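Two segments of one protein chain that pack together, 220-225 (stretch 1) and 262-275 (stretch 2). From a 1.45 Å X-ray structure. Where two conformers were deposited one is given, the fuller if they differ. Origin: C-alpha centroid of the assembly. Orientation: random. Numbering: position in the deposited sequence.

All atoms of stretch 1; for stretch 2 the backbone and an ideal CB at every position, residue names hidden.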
# COMPACT_ATOMS: atom_id res chain seq x y z
N GLY A 220 12.15 9.40 1.77
CA GLY A 220 12.61 10.77 1.59
C GLY A 220 12.95 11.47 2.88
O GLY A 220 12.41 11.14 3.95
N MSE A 221 13.89 12.42 2.79
CA MSE A 221 14.05 13.40 3.81
C MSE A 221 12.78 14.25 3.87
O MSE A 221 12.19 14.60 2.84
CB MSE A 221 15.26 14.28 3.44
CG MSE A 221 15.57 15.42 4.38
SE MSE A 221 16.01 14.95 6.19
CE MSE A 221 17.75 14.14 5.69
N MSE A 222 12.38 14.60 5.07
CA MSE A 222 11.19 15.41 5.27
C MSE A 222 11.25 16.67 4.44
O MSE A 222 12.21 17.42 4.51
CB MSE A 222 11.05 15.83 6.73
CG MSE A 222 10.78 14.75 7.70
SE MSE A 222 12.35 13.76 8.31
CE MSE A 222 13.41 15.15 9.06
N GLY A 223 10.20 16.93 3.67
CA GLY A 223 10.12 18.08 2.77
C GLY A 223 10.52 17.82 1.33
O GLY A 223 10.28 18.67 0.46
N ASP A 224 11.17 16.69 1.07
CA ASP A 224 11.55 16.34 -0.29
C ASP A 224 10.41 15.60 -0.99
O ASP A 224 10.45 15.42 -2.22
CB ASP A 224 12.80 15.45 -0.32
CG ASP A 224 14.12 16.23 -0.10
OD1 ASP A 224 14.07 17.48 -0.04
OD2 ASP A 224 15.17 15.55 -0.07
N GLY A 225 9.40 15.18 -0.22
CA GLY A 225 8.27 14.43 -0.79
C GLY A 225 6.94 15.14 -0.60
O GLY A 225 6.89 16.36 -0.50
N UNK A 262 26.29 15.77 7.78
CA UNK A 262 25.39 16.50 6.90
C UNK A 262 23.97 15.93 7.01
O UNK A 262 22.99 16.70 6.99
CB UNK A 262 25.89 16.44 5.45
N UNK A 263 23.86 14.61 7.12
CA UNK A 263 22.50 14.01 7.19
C UNK A 263 21.77 14.55 8.42
O UNK A 263 20.65 15.02 8.33
CB UNK A 263 22.57 12.48 7.25
N UNK A 264 22.44 14.52 9.58
CA UNK A 264 21.79 14.93 10.82
C UNK A 264 21.53 16.44 10.86
O UNK A 264 20.46 16.90 11.33
CB UNK A 264 22.65 14.52 12.02
N UNK A 265 22.48 17.23 10.35
CA UNK A 265 22.24 18.65 10.15
C UNK A 265 20.99 18.90 9.32
O UNK A 265 20.17 19.77 9.69
CB UNK A 265 23.45 19.30 9.48
N UNK A 266 20.84 18.14 8.22
CA UNK A 266 19.67 18.31 7.33
C UNK A 266 18.42 17.85 8.07
O UNK A 266 17.39 18.55 8.00
CB UNK A 266 19.84 17.53 6.03
N UNK A 267 18.47 16.75 8.83
CA UNK A 267 17.31 16.37 9.64
C UNK A 267 16.88 17.48 10.57
O UNK A 267 15.72 17.73 10.72
CB UNK A 267 17.62 15.11 10.45
N UNK A 268 17.82 18.15 11.23
CA UNK A 268 17.41 19.22 12.14
C UNK A 268 16.77 20.40 11.38
O UNK A 268 15.78 20.95 11.83
CB UNK A 268 18.62 19.71 12.95
N UNK A 269 17.35 20.78 10.24
CA UNK A 269 16.82 21.88 9.44
C UNK A 269 15.41 21.54 8.96
O UNK A 269 14.49 22.37 9.06
CB UNK A 269 17.74 22.18 8.25
N UNK A 270 15.25 20.33 8.44
CA UNK A 270 13.95 19.93 7.86
C UNK A 270 12.91 19.72 8.95
O UNK A 270 11.75 20.02 8.76
CB UNK A 270 14.10 18.65 7.03
N UNK A 271 13.34 19.21 10.10
CA UNK A 271 12.48 19.17 11.28
C UNK A 271 11.97 20.55 11.66
O UNK A 271 10.78 20.74 11.96
CB UNK A 271 13.23 18.55 12.46
N UNK A 272 12.88 21.53 11.71
CA UNK A 272 12.48 22.91 11.97
C UNK A 272 11.47 23.44 10.94
O UNK A 272 10.52 24.10 11.32
CB UNK A 272 13.72 23.81 11.99
N UNK A 273 11.70 23.18 9.66
CA UNK A 273 10.91 23.85 8.60
C UNK A 273 9.70 23.12 8.09
O UNK A 273 8.75 23.76 7.62
CB UNK A 273 11.82 24.13 7.40
N UNK A 274 9.74 21.79 8.12
CA UNK A 274 8.87 20.99 7.26
C UNK A 274 8.01 20.03 8.02
O UNK A 274 7.39 19.18 7.38
CB UNK A 274 9.70 20.21 6.24
N UNK A 275 7.94 20.16 9.35
CA UNK A 275 7.29 19.16 10.21
C UNK A 275 6.30 19.77 11.19
O UNK A 275 6.43 20.96 11.55
OXT UNK A 275 5.41 19.06 11.67
CB UNK A 275 8.35 18.38 10.99

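Stretch 1 folds through a type II turn, Met221 to Asp224, and offers the helix of stretch 2 two selenomethionine side chains, the carbonyl of Met222 and the carboxylate of Asp224.

Position 262 has nothing of stretch 1 within reach, so the contact sets no preference; it is Glu262, whose carboxylate is hydrogen-bonded elsewhere in the structure. At 263 CA-to-CB points sideways, and the ideal CB lies 5.3 Å from Met221 CE, which suits a modest apolar group. Val263 fills it, its CG1 4.4 Å from Met221 CE. Positions 264 and 265 make no contact and are left open by stretch 1; they are Ile264 and Ala265.

At 266 the ideal CB comes within 4.0 Å of Met221 CE, so a small or branched side chain with a methyl to offer would fit. Thr266 places CG2 3.7 Å from Met221 CE, while its OG1 turns back to donate to Glu262 O (2.8 Å) within the helix.

Position 267 lies near both selenomethionines, its ideal CB 4.4 Å from Met222 CE and 4.6 Å from Met221 SE. Alanine, serine, cysteine or another compact residue is plausible. Cys267 touches both: SG is 3.9 Å from Met221 CE, and CB is 4.3 Å from Met222 CE.

Positions 268 and 269 do not touch stretch 1, which leaves them unconstrained; they are Val268 and Glu269.

Position 270 points toward the turn, with its ideal CB 3.4 Å from Met222 O. Beyond lie that acceptor and the negative charge of Asp224, so a long donor, lysine or arginine, is favoured. Arg270 answers both: NH1 donates to Met222 O (2.8 Å) and to Asp224 OD1 (2.7 Å), and NH2 also reaches Asp224 OD1 (2.9 Å), completing a salt bridge. Both acceptors lie at the guanidinium edge, whereas Met221 CG covers one face; the aliphatic part packs too, with Arg270 CG 3.7 Å from Met221 CG.

Position 271 points away and tolerates bulk; Tyr271 approaches Met222 CE chiefly through its backbone N, at 4.2 Å. Positions 272 and 273 are out of reach, and any helix-compatible residue would serve: Arg272 and Asn273, the latter donating from ND2 to Glu269 OE2 (2.8 Å).

At 274 CA-to-CB points toward Gly223, the ideal CB only 4.1 Å from its CA, which favours a small side chain. Cys274 sets SG 4.0 Å from Gly223 CA, in space that a CB on Gly223 would invade.

The C-terminal position 275 points sideways, near Met222, and could accept a short apolar group. Cys275, in the conformer given, packs SG 3.7 Å from Met222 CG.

Stretch 2 262-275: EVIATCVERYRNCC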
# COMPACT_ATOMS: atom_id res chain seq x y z
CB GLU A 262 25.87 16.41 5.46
CG GLU A 262 25.13 17.42 4.58
CD GLU A 262 25.21 17.10 3.12
OE1 GLU A 262 25.85 16.08 2.74
OE2 GLU A 262 24.62 17.88 2.34
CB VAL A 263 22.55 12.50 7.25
CG1 VAL A 263 21.12 11.92 7.36
CG2 VAL A 263 23.26 11.93 6.03
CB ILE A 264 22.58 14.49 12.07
CG1 ILE A 264 22.74 12.98 12.11
CG2 ILE A 264 21.91 15.01 13.32
CD1 ILE A 264 21.41 12.19 12.08
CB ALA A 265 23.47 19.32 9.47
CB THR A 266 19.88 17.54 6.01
OG1 THR A 266 21.12 17.98 5.40
CG2 THR A 266 18.68 17.71 5.04
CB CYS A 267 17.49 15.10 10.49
SG CYS A 267 17.83 13.63 9.59
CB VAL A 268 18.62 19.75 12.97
CG1 VAL A 268 18.26 21.06 13.68
CG2 VAL A 268 19.09 18.68 13.96
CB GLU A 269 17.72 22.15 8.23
CG GLU A 269 17.29 23.27 7.35
CD GLU A 269 17.34 24.64 8.01
OE1 GLU A 269 18.09 24.81 8.94
OE2 GLU A 269 16.65 25.56 7.55
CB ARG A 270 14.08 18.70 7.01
CG ARG A 270 14.90 18.85 5.72
CD ARG A 270 14.50 20.03 4.84
NE ARG A 270 15.28 20.03 3.59
CZ ARG A 270 14.99 19.30 2.52
NH1 ARG A 270 13.93 18.48 2.51
NH2 ARG A 270 15.77 19.37 1.44
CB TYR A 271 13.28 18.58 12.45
CG TYR A 271 12.56 18.69 13.77
CD1 TYR A 271 11.37 17.99 14.01
CD2 TYR A 271 13.09 19.46 14.80
CE1 TYR A 271 10.72 18.08 15.25
CE2 TYR A 271 12.46 19.56 16.04
CZ TYR A 271 11.30 18.87 16.27
OH TYR A 271 10.72 19.01 17.51
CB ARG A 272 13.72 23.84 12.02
CG ARG A 272 14.59 23.61 13.22
CD ARG A 272 15.94 24.37 13.09
NE ARG A 272 15.71 25.81 13.00
CZ ARG A 272 15.53 26.61 14.06
NH1 ARG A 272 15.53 26.10 15.30
NH2 ARG A 272 15.32 27.90 13.90
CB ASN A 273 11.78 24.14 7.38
CG ASN A 273 13.01 24.95 7.70
OD1 ASN A 273 13.06 25.69 8.71
ND2 ASN A 273 14.04 24.83 6.84
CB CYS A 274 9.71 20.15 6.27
SG CYS A 274 10.87 21.09 5.23
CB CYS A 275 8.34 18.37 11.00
SG CYS A 275 9.44 17.37 9.97
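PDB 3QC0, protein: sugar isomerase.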